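Local coordinates for DUAL specificity protein phosphatase 14 (Homo sapiens, PDB 2WGP), which dephosphorylates phosphotyrosine, phosphoserine and phosphothreonine in proteins, inactivating the MAP kinases ERK, JNK and p38 and, in T-cell receptor signalling, the adapter TAB1, at residues A[69-74]-A[93-98]; A[30-35]-A[98-103]; A[59-64]-A[114-119]. One frame throughout, in Å; residues are numbered along the deposited sequence. Where two conformers were deposited one is given.

In the fold
Along the chain the segments come in the order 30-35, 59-64, 69-74, 93-98, 98-103 and 114-119. Contacts 1 and 2, with centres about 9 Å apart, share S98 and lie on successive turns of helix 89-101, which packs against the five-stranded mixed sheet; contact 1 takes the helix to edge strand 71-74, contact 2 to the hairpin leading into strand 33-36. Contact 3 lies about 14 Å from the centre of contact 1 and 18 Å from that of contact 2, at the phosphate-binding loop that opens helix 116-129. K74 and Y72 pack on the 59-64 loop and L35 packs on S117, so side chains of strands 71-74 and 33-36 lie directly against the segments of contact 3.

Contact 1 (A[69-74]-A[93-98]); sequences QFEYVK and ADKIHS
The carboxylate of E71 is the flat group of the contact, and K95 meets it with its terminal ammonium at one oxygen. NZ stands out of the carboxylate plane, and CE lies farther out on the same face, so the lysine arrives tilted over the group. Two rings lie on the flanks: one face of F70 carries Q69 CB, 4.1 Å above its centre, and H97 is stacked with F128. As modelled, the salt bridge favours one oxygen: K95 NZ lies 2.5 Å from E71 OE1, a hydrogen bond so short that its exact length is doubtful, whereas K95 NZ to E71 OE2 is 3.2 Å. The two side chains approach from opposite directions. E71 is extended throughout, with CG anti to the backbone N (chi1 178°), while K95 leaves the helix in the same way and then bends at chi2 (58°), which turns its end toward the glutamate. Helix 89-101, which carries K95, follows strand 71-74 and leads into strand 106-109, a parallel beta-alpha-beta crossover that passes over the intervening strand 54-57. The contact thus joins the helix to the strand from which the crossover sets out, at the protein surface, where E71 is exposed. Beside the salt bridge, V73 supplies the apolar part: its CG2 comes within 4.1 Å of K95 CE, and K95 also touches C54 on the neighbouring strand. E71 and V73 point to the same side of the strand, whose backbone is bonded to T53, I55 and N57; Y72 points away and lies on I55. On the helix, A93 and I96 turn inward onto Y124 of helix 116-129, and D94 makes a salt bridge with K127, leaving K95 to face the strand.

Contact 2 (A[30-35]-A[98-103]); sequences TSSLFL and SVSRKH
S32 and S100 meet through their small side chains at a point where the two backbones come close, their CA atoms 5.6 Å apart. The tight part is confined to these two residues. S32 OG sits 3.3 Å from S100 CB, and the two methylenes follow, with S32 CB 3.7 Å from S100 CB. Both side chains set out toward the opposite segment. In S32 the hydroxyl lies between the backbone N and the carbonyl carbon (chi1 72°), whereas in S100 it is anti to the backbone N (chi1 170°); the two hydroxyl oxygens, S32 OG and S100 OG, are 3.4 Å apart. Behind this point the hairpin is well braced. T30 to L33 form the type I turn joining strands 26-28 and 33-36, and T30 OG1 accepts from S32 N at 3.2 Å, an ST turn that holds the residue bearing the contact. S32 is also bonded through its backbone to T106, while V99 and L33 pack on strand 106-109 underneath. The other side is loose and solvent-facing, with S31, R101, K102 and H103 all exposed. Here the helix stops in a Schellman motif: H103, at positive phi, is the C-prime residue, G104 N bonds to V99 O, and H103 N bonds to S100 O at 2.8 Å. The H103 ring has R101 O 3.3 Å above one face, offset toward its rim. The junction thus sets the end of helix 89-101 beside the hairpin with no charged group between them. With two short hydroxyl side chains as nearly the whole interface, the chemistry implies a small, uncharged junction that depends on the close fit of the two serines, with no charge pairing across it.

Contact 3 (A[59-64]-A[114-119]); sequences TIEIPN and VSRSAT. With PO4 (phosphate ion), chain C.
R116 and E61 face each other end-on, the guanidinium closing the phosphate-binding P-loop of the protein tyrosine phosphatase family, the CX5R signature that begins at the phosphocysteine nucleophile C110. The two side chains come from opposite directions with their flat groups nearly coplanar, 11° apart. NH1 and NH2 each take one oxygen: R116 NH1 to E61 OE1 is 2.9 Å with an N-H...O angle of 169°, and NH2 to OE2 matches it. Both oxygens use their syn lone pairs, so the fork is straight and holds the guanidinium against rotation. E61 achieves this by folding back, with CG between its backbone N and carbonyl carbon and a second bend at chi2 (-84°). T59 crosses R116 at about a right angle, and its CG2 lies 3.6 Å above one face of the guanidinium, offset toward the rim. T59 OG1 turns elsewhere, accepting from I62 N in an ST motif and bonding to N57, bonds that probably help shape the loop presenting E61. The remaining guanidinium hydrogens are used as well. NH1 also bonds to L77 O, while R116 NE reaches phosphate O1 at 2.8 Å and NH2 reaches O2 at 2.9 Å, in plane at the edge. E61 is thus a second-shell residue that fixes the orientation of an anion-binding arginine. The phosphate ion, probably from the crystallisation liquor, probably occupies the place of a substrate phosphoryl group: the amides of A111, A112, V114, S115 and R116 also donate to it, V114 N and S115 N sharing O3. At the start of helix 116-129, T119 OG1 (2.7 Å) and T119 N (2.9 Å) reach S115 O from opposite faces of its carbonyl plane.

Contact 1 (A[69-74]-A[93-98])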
loop_
_atom_site.group_PDB
_atom_site.type_symbol
_atom_site.label_atom_id
_atom_site.label_comp_id
_atom_site.label_asym_id
_atom_site.label_seq_id
_atom_site.Cartn_x
_atom_site.Cartn_y
_atom_site.Cartn_z
ATOM N N GLN A 69 20.310 15.112 39.091
ATOM C CA GLN A 69 21.362 14.095 39.180
ATOM C C GLN A 69 21.715 13.444 37.854
ATOM O O GLN A 69 22.753 12.795 37.742
ATOM C CB GLN A 69 20.948 12.992 40.160
ATOM C CG GLN A 69 20.967 13.434 41.606
ATOM C CD GLN A 69 19.824 14.356 41.956
ATOM O OE1 GLN A 69 18.768 14.308 41.336
ATOM N NE2 GLN A 69 20.038 15.220 42.957
ATOM N N PHE A 70 20.836 13.552 36.870
ATOM C CA PHE A 70 21.056 12.870 35.611
ATOM C C PHE A 70 21.084 13.848 34.487
ATOM O O PHE A 70 20.420 14.888 34.528
ATOM C CB PHE A 70 19.984 11.786 35.349
ATOM C CG PHE A 70 19.689 10.943 36.541
ATOM C CD1 PHE A 70 20.630 10.032 37.020
ATOM C CD2 PHE A 70 18.469 11.063 37.202
ATOM C CE1 PHE A 70 20.357 9.233 38.154
ATOM C CE2 PHE A 70 18.186 10.282 38.332
ATOM C CZ PHE A 70 19.135 9.365 38.798
ATOM N N GLU A 71 21.868 13.488 33.485
ATOM C CA GLU A 71 21.817 14.089 32.179
ATOM C C GLU A 71 20.699 13.387 31.422
ATOM O O GLU A 71 20.529 12.188 31.555
ATOM C CB GLU A 71 23.166 13.862 31.499
ATOM C CG GLU A 71 23.284 14.383 30.110
ATOM C CD GLU A 71 24.600 13.984 29.467
ATOM O OE1 GLU A 71 24.861 14.478 28.361
ATOM O OE2 GLU A 71 25.360 13.178 30.054
ATOM N N TYR A 72 19.909 14.121 30.652
ATOM C CA TYR A 72 18.798 13.516 29.909
ATOM C C TYR A 72 18.972 13.718 28.413
ATOM O O TYR A 72 19.336 14.831 27.967
ATOM C CB TYR A 72 17.455 14.131 30.329
ATOM C CG TYR A 72 16.970 13.706 31.677
ATOM C CD1 TYR A 72 17.447 14.317 32.832
ATOM C CD2 TYR A 72 16.023 12.704 31.811
ATOM C CE1 TYR A 72 17.005 13.943 34.064
ATOM C CE2 TYR A 72 15.596 12.299 33.049
ATOM C CZ TYR A 72 16.084 12.923 34.178
ATOM O OH TYR A 72 15.646 12.549 35.421
ATOM N N VAL A 73 18.686 12.658 27.651
ATOM C CA VAL A 73 18.663 12.689 26.187
ATOM C C VAL A 73 17.315 12.146 25.688
ATOM O O VAL A 73 16.972 11.012 25.945
ATOM C CB VAL A 73 19.798 11.846 25.569
ATOM C CG1 VAL A 73 19.741 11.897 24.030
ATOM C CG2 VAL A 73 21.180 12.313 26.095
ATOM N N LYS A 74 16.560 12.978 24.991
ATOM C CA LYS A 74 15.248 12.594 24.463
ATOM C C LYS A 74 15.412 12.140 23.015
ATOM O O LYS A 74 15.980 12.864 22.192
ATOM C CB LYS A 74 14.328 13.803 24.527
ATOM C CG LYS A 74 12.916 13.640 23.967
ATOM C CD LYS A 74 11.992 13.051 25.028
ATOM C CE LYS A 74 10.556 13.430 24.760
ATOM N NZ LYS A 74 9.658 12.999 25.848
ATOM N N ALA A 93 24.338 5.244 20.352
ATOM C CA ALA A 93 25.465 4.357 20.602
ATOM C C ALA A 93 26.726 5.159 20.979
ATOM O O ALA A 93 27.420 4.823 21.938
ATOM C CB ALA A 93 25.709 3.460 19.398
ATOM N N ASP A 94 26.992 6.230 20.248
ATOM C CA ASP A 94 28.094 7.147 20.586
ATOM C C ASP A 94 27.946 7.785 21.980
ATOM O O ASP A 94 28.930 7.924 22.700
ATOM C CB ASP A 94 28.232 8.232 19.517
ATOM C CG ASP A 94 28.726 7.691 18.190
ATOM O OD1 ASP A 94 29.073 6.489 18.109
ATOM O OD2 ASP A 94 28.782 8.486 17.224
ATOM N N LYS A 95 26.727 8.150 22.353
ATOM C CA LYS A 95 26.462 8.730 23.680
ATOM C C LYS A 95 26.717 7.726 24.819
ATOM O O LYS A 95 27.413 8.042 25.795
ATOM C CB LYS A 95 25.041 9.297 23.758
ATOM C CG LYS A 95 24.708 9.956 25.106
ATOM C CD LYS A 95 25.666 11.076 25.449
ATOM C CE LYS A 95 25.236 11.868 26.674
ATOM N NZ LYS A 95 26.228 13.006 26.934
ATOM N N ILE A 96 26.209 6.503 24.646
ATOM C CA ILE A 96 26.451 5.422 25.605
ATOM C C ILE A 96 27.957 5.231 25.764
ATOM O O ILE A 96 28.434 5.105 26.884
ATOM C CB ILE A 96 25.765 4.067 25.220
ATOM C CG1 ILE A 96 24.234 4.225 25.191
ATOM C CG2 ILE A 96 26.148 2.966 26.234
ATOM C CD1 ILE A 96 23.444 3.130 24.347
ATOM N N HIS A 97 28.682 5.228 24.648
ATOM C CA HIS A 97 30.139 5.052 24.658
ATOM C C HIS A 97 30.839 6.228 25.352
ATOM O O HIS A 97 31.739 6.028 26.164
ATOM C CB HIS A 97 30.650 4.874 23.216
ATOM C CG HIS A 97 32.135 4.689 23.104
ATOM N ND1 HIS A 97 32.772 3.552 23.544
ATOM C CD2 HIS A 97 33.101 5.490 22.599
ATOM C CE1 HIS A 97 34.069 3.657 23.315
ATOM N NE2 HIS A 97 34.295 4.824 22.740
ATOM N N SER A 98 30.429 7.450 25.005
ATOM C CA SER A 98 30.978 8.690 25.610
ATOM C C SER A 98 30.815 8.676 27.135
ATOM O O SER A 98 31.748 8.987 27.871
ATOM C CB SER A 98 30.252 9.919 25.054
ATOM O OG SER A 98 30.698 11.071 25.745
#

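Contact 2 (A[30-35]-A[98-103])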
loop_
_atom_site.group_PDB
_atom_site.type_symbol
_atom_site.label_atom_id
_atom_site.label_comp_id
_atom_site.label_asym_id
_atom_site.label_seq_id
_atom_site.Cartn_x
_atom_site.Cartn_y
_atom_site.Cartn_z
ATOM N N THR A 30 25.468 -4.082 29.958
ATOM C CA THR A 30 26.919 -4.035 30.151
ATOM C C THR A 30 27.178 -3.290 31.448
ATOM O O THR A 30 26.240 -2.789 32.045
ATOM C CB THR A 30 27.642 -3.311 28.988
ATOM O OG1 THR A 30 27.463 -1.905 29.135
ATOM C CG2 THR A 30 27.103 -3.750 27.636
ATOM N N SER A 31 28.443 -3.165 31.854
ATOM C CA SER A 31 28.807 -2.386 33.049
ATOM C C SER A 31 28.270 -0.937 33.050
ATOM O O SER A 31 27.986 -0.373 34.110
ATOM C CB SER A 31 30.336 -2.414 33.280
ATOM O OG SER A 31 31.070 -1.672 32.301
ATOM N N SER A 32 28.082 -0.354 31.869
ATOM C CA SER A 32 27.685 1.039 31.760
ATOM C C SER A 32 26.370 1.255 31.002
ATOM O O SER A 32 26.082 2.380 30.584
ATOM C CB SER A 32 28.801 1.790 31.047
ATOM O OG SER A 32 28.811 1.417 29.685
ATOM N N LEU A 33 25.586 0.188 30.826
ATOM C CA LEU A 33 24.350 0.279 30.034
ATOM C C LEU A 33 23.256 -0.547 30.661
ATOM O O LEU A 33 23.420 -1.762 30.897
ATOM C CB LEU A 33 24.561 -0.148 28.563
ATOM C CG LEU A 33 23.338 -0.171 27.627
ATOM C CD1 LEU A 33 22.789 1.232 27.406
ATOM C CD2 LEU A 33 23.646 -0.833 26.283
ATOM N N PHE A 34 22.128 0.128 30.897
ATOM C CA PHE A 34 20.936 -0.515 31.388
ATOM C C PHE A 34 19.779 -0.205 30.444
ATOM O O PHE A 34 19.739 0.861 29.803
ATOM C CB PHE A 34 20.600 -0.022 32.789
ATOM C CG PHE A 34 21.680 -0.300 33.799
ATOM C CD1 PHE A 34 21.558 -1.382 34.686
ATOM C CD2 PHE A 34 22.811 0.510 33.874
ATOM C CE1 PHE A 34 22.558 -1.642 35.629
ATOM C CE2 PHE A 34 23.816 0.234 34.802
ATOM C CZ PHE A 34 23.681 -0.845 35.670
ATOM N N LEU A 35 18.827 -1.130 30.392
ATOM C CA LEU A 35 17.613 -0.995 29.598
ATOM C C LEU A 35 16.407 -1.075 30.537
ATOM O O LEU A 35 16.384 -1.895 31.475
ATOM C CB LEU A 35 17.563 -2.145 28.596
ATOM C CG LEU A 35 16.367 -2.437 27.708
ATOM C CD1 LEU A 35 16.677 -3.576 26.771
ATOM C CD2 LEU A 35 15.100 -2.730 28.511
ATOM N N SER A 98 30.429 7.450 25.005
ATOM C CA SER A 98 30.978 8.690 25.610
ATOM C C SER A 98 30.815 8.676 27.135
ATOM O O SER A 98 31.748 8.987 27.871
ATOM C CB SER A 98 30.252 9.919 25.054
ATOM O OG SER A 98 30.698 11.071 25.745
ATOM N N VAL A 99 29.609 8.345 27.597
ATOM C CA VAL A 99 29.300 8.274 29.035
ATOM C C VAL A 99 30.148 7.219 29.745
ATOM O O VAL A 99 30.734 7.469 30.807
ATOM C CB VAL A 99 27.783 7.984 29.254
ATOM C CG1 VAL A 99 27.499 7.602 30.709
ATOM C CG2 VAL A 99 26.991 9.208 28.860
ATOM N N SER A 100 30.224 6.041 29.143
ATOM C CA SER A 100 31.063 4.966 29.651
ATOM C C SER A 100 32.545 5.364 29.752
ATOM O O SER A 100 33.215 5.124 30.777
ATOM C CB SER A 100 30.896 3.764 28.727
ATOM O OG SER A 100 31.834 2.781 29.013
ATOM N N ARG A 101 33.059 6.012 28.712
ATOM C CA ARG A 101 34.448 6.462 28.749
ATOM C C ARG A 101 34.694 7.587 29.753
ATOM O O ARG A 101 35.793 7.736 30.249
ATOM C CB ARG A 101 34.927 6.824 27.350
ATOM C CG ARG A 101 35.059 5.578 26.471
ATOM C CD ARG A 101 35.896 5.882 25.275
ATOM N NE ARG A 101 37.271 6.166 25.668
ATOM C CZ ARG A 101 38.120 6.920 24.972
ATOM N NH1 ARG A 101 37.752 7.483 23.819
ATOM N NH2 ARG A 101 39.357 7.108 25.437
ATOM N N LYS A 102 33.659 8.351 30.065
ATOM C CA LYS A 102 33.691 9.302 31.168
ATOM C C LYS A 102 33.333 8.664 32.526
ATOM O O LYS A 102 33.114 9.383 33.489
ATOM C CB LYS A 102 32.729 10.457 30.861
ATOM C CG LYS A 102 33.246 11.382 29.740
ATOM C CD LYS A 102 32.207 12.387 29.319
ATOM C CE LYS A 102 32.846 13.497 28.502
ATOM N NZ LYS A 102 31.806 14.294 27.791
ATOM N N HIS A 103 33.246 7.330 32.569
ATOM C CA HIS A 103 33.060 6.540 33.799
ATOM C C HIS A 103 31.684 6.712 34.448
ATOM O O HIS A 103 31.537 6.645 35.663
ATOM C CB HIS A 103 34.201 6.823 34.781
ATOM C CG HIS A 103 35.533 6.938 34.107
ATOM N ND1 HIS A 103 36.121 5.880 33.443
ATOM C CD2 HIS A 103 36.345 8.002 33.913
ATOM C CE1 HIS A 103 37.252 6.281 32.896
ATOM N NE2 HIS A 103 37.419 7.561 33.176
#

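Contact 3 (A[59-64]-A[114-119])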
loop_
_atom_site.group_PDB
_atom_site.type_symbol
_atom_site.label_atom_id
_atom_site.label_comp_id
_atom_site.label_asym_id
_atom_site.label_seq_id
_atom_site.Cartn_x
_atom_site.Cartn_y
_atom_site.Cartn_z
ATOM N N THR A 59 11.278 7.743 23.917
ATOM C CA THR A 59 9.845 7.864 23.700
ATOM C C THR A 59 9.486 9.284 23.380
ATOM O O THR A 59 10.171 10.226 23.814
ATOM C CB THR A 59 9.002 7.476 24.948
ATOM O OG1 THR A 59 9.019 8.546 25.902
ATOM C CG2 THR A 59 9.516 6.185 25.582
ATOM N N ILE A 60 8.423 9.428 22.604
ATOM C CA ILE A 60 7.815 10.717 22.395
ATOM C C ILE A 60 6.902 11.041 23.595
ATOM O O ILE A 60 6.874 12.173 24.075
ATOM C CB ILE A 60 7.096 10.751 21.008
ATOM C CG1 ILE A 60 6.454 12.115 20.726
ATOM C CG2 ILE A 60 6.066 9.622 20.867
ATOM C CD1 ILE A 60 6.146 12.299 19.264
ATOM N N GLU A 61 6.208 10.018 24.090
ATOM C CA GLU A 61 5.055 10.203 24.946
ATOM C C GLU A 61 5.298 10.312 26.450
ATOM O O GLU A 61 4.403 10.741 27.181
ATOM C CB GLU A 61 3.999 9.116 24.640
ATOM C CG GLU A 61 4.249 7.693 25.216
ATOM C CD GLU A 61 5.164 6.802 24.368
ATOM O OE1 GLU A 61 5.819 7.276 23.409
ATOM O OE2 GLU A 61 5.248 5.595 24.692
ATOM N N ILE A 62 6.490 9.927 26.896
ATOM C CA ILE A 62 6.896 10.080 28.297
ATOM C C ILE A 62 7.799 11.321 28.440
ATOM O O ILE A 62 8.861 11.395 27.818
ATOM C CB ILE A 62 7.667 8.848 28.832
ATOM C CG1 ILE A 62 6.861 7.575 28.596
ATOM C CG2 ILE A 62 8.057 9.033 30.340
ATOM C CD1 ILE A 62 7.496 6.295 29.207
ATOM N N PRO A 63 7.373 12.307 29.254
ATOM C CA PRO A 63 8.240 13.485 29.527
ATOM C C PRO A 63 9.417 13.139 30.455
ATOM O O PRO A 63 9.261 12.325 31.351
ATOM C CB PRO A 63 7.299 14.481 30.215
ATOM C CG PRO A 63 5.921 13.824 30.221
ATOM C CD PRO A 63 6.081 12.388 29.947
ATOM N N ASN A 64 10.576 13.760 30.252
ATOM C CA ASN A 64 11.728 13.547 31.164
ATOM C C ASN A 64 11.335 14.039 32.534
ATOM O O ASN A 64 10.769 15.133 32.660
ATOM C CB ASN A 64 12.963 14.320 30.709
ATOM C CG ASN A 64 13.516 13.833 29.379
ATOM O OD1 ASN A 64 13.356 12.673 29.017
ATOM N ND2 ASN A 64 14.186 14.720 28.658
ATOM N N VAL A 114 10.500 -3.116 25.795
ATOM C CA VAL A 114 10.370 -4.241 24.880
ATOM C C VAL A 114 10.999 -4.007 23.477
ATOM O O VAL A 114 11.674 -4.889 22.922
ATOM C CB VAL A 114 8.848 -4.619 24.753
ATOM C CG1 VAL A 114 8.586 -5.569 23.604
ATOM C CG2 VAL A 114 8.338 -5.232 26.046
ATOM N N SER A 115 10.751 -2.833 22.893
ATOM C CA SER A 115 11.025 -2.588 21.477
ATOM C C SER A 115 11.998 -1.417 21.232
ATOM O O SER A 115 13.135 -1.644 20.809
ATOM C CB SER A 115 9.708 -2.400 20.718
ATOM O OG SER A 115 9.922 -2.108 19.341
ATOM N N ARG A 116 11.589 -0.191 21.539
ATOM C CA ARG A 116 12.431 0.976 21.233
ATOM C C ARG A 116 13.802 0.923 21.937
ATOM O O ARG A 116 14.842 1.045 21.281
ATOM C CB ARG A 116 11.720 2.304 21.556
ATOM C CG ARG A 116 10.648 2.715 20.547
ATOM C CD ARG A 116 9.809 3.873 21.058
ATOM N NE ARG A 116 8.926 3.446 22.143
ATOM C CZ ARG A 116 7.955 4.192 22.667
ATOM N NH1 ARG A 116 7.738 5.436 22.266
ATOM N NH2 ARG A 116 7.248 3.710 23.662
ATOM N N SER A 117 13.812 0.770 23.260
ATOM C CA SER A 117 15.075 0.731 24.015
ATOM C C SER A 117 15.951 -0.466 23.647
ATOM O O SER A 117 17.175 -0.317 23.469
ATOM C CB SER A 117 14.845 0.836 25.522
ATOM O OG SER A 117 14.121 -0.256 26.045
ATOM N N ALA A 118 15.338 -1.637 23.526
ATOM C CA ALA A 118 16.069 -2.860 23.146
ATOM C C ALA A 118 16.748 -2.671 21.813
ATOM O O ALA A 118 17.881 -3.124 21.622
ATOM C CB ALA A 118 15.096 -4.067 23.060
ATOM N N THR A 119 16.061 -2.008 20.877
ATOM C CA THR A 119 16.603 -1.830 19.513
ATOM C C THR A 119 17.883 -0.979 19.559
ATOM O O THR A 119 18.889 -1.305 18.931
ATOM C CB THR A 119 15.574 -1.200 18.560
ATOM O OG1 THR A 119 14.417 -2.070 18.464
ATOM C CG2 THR A 119 16.215 -0.955 17.167
HETATM P P PO4 C . 8.153 0.062 23.614
HETATM O O1 PO4 C . 8.944 0.671 22.491
HETATM O O2 PO4 C . 7.623 1.005 24.657
HETATM O O3 PO4 C . 9.040 -0.924 24.371
HETATM O O4 PO4 C . 6.982 -0.749 23.058
#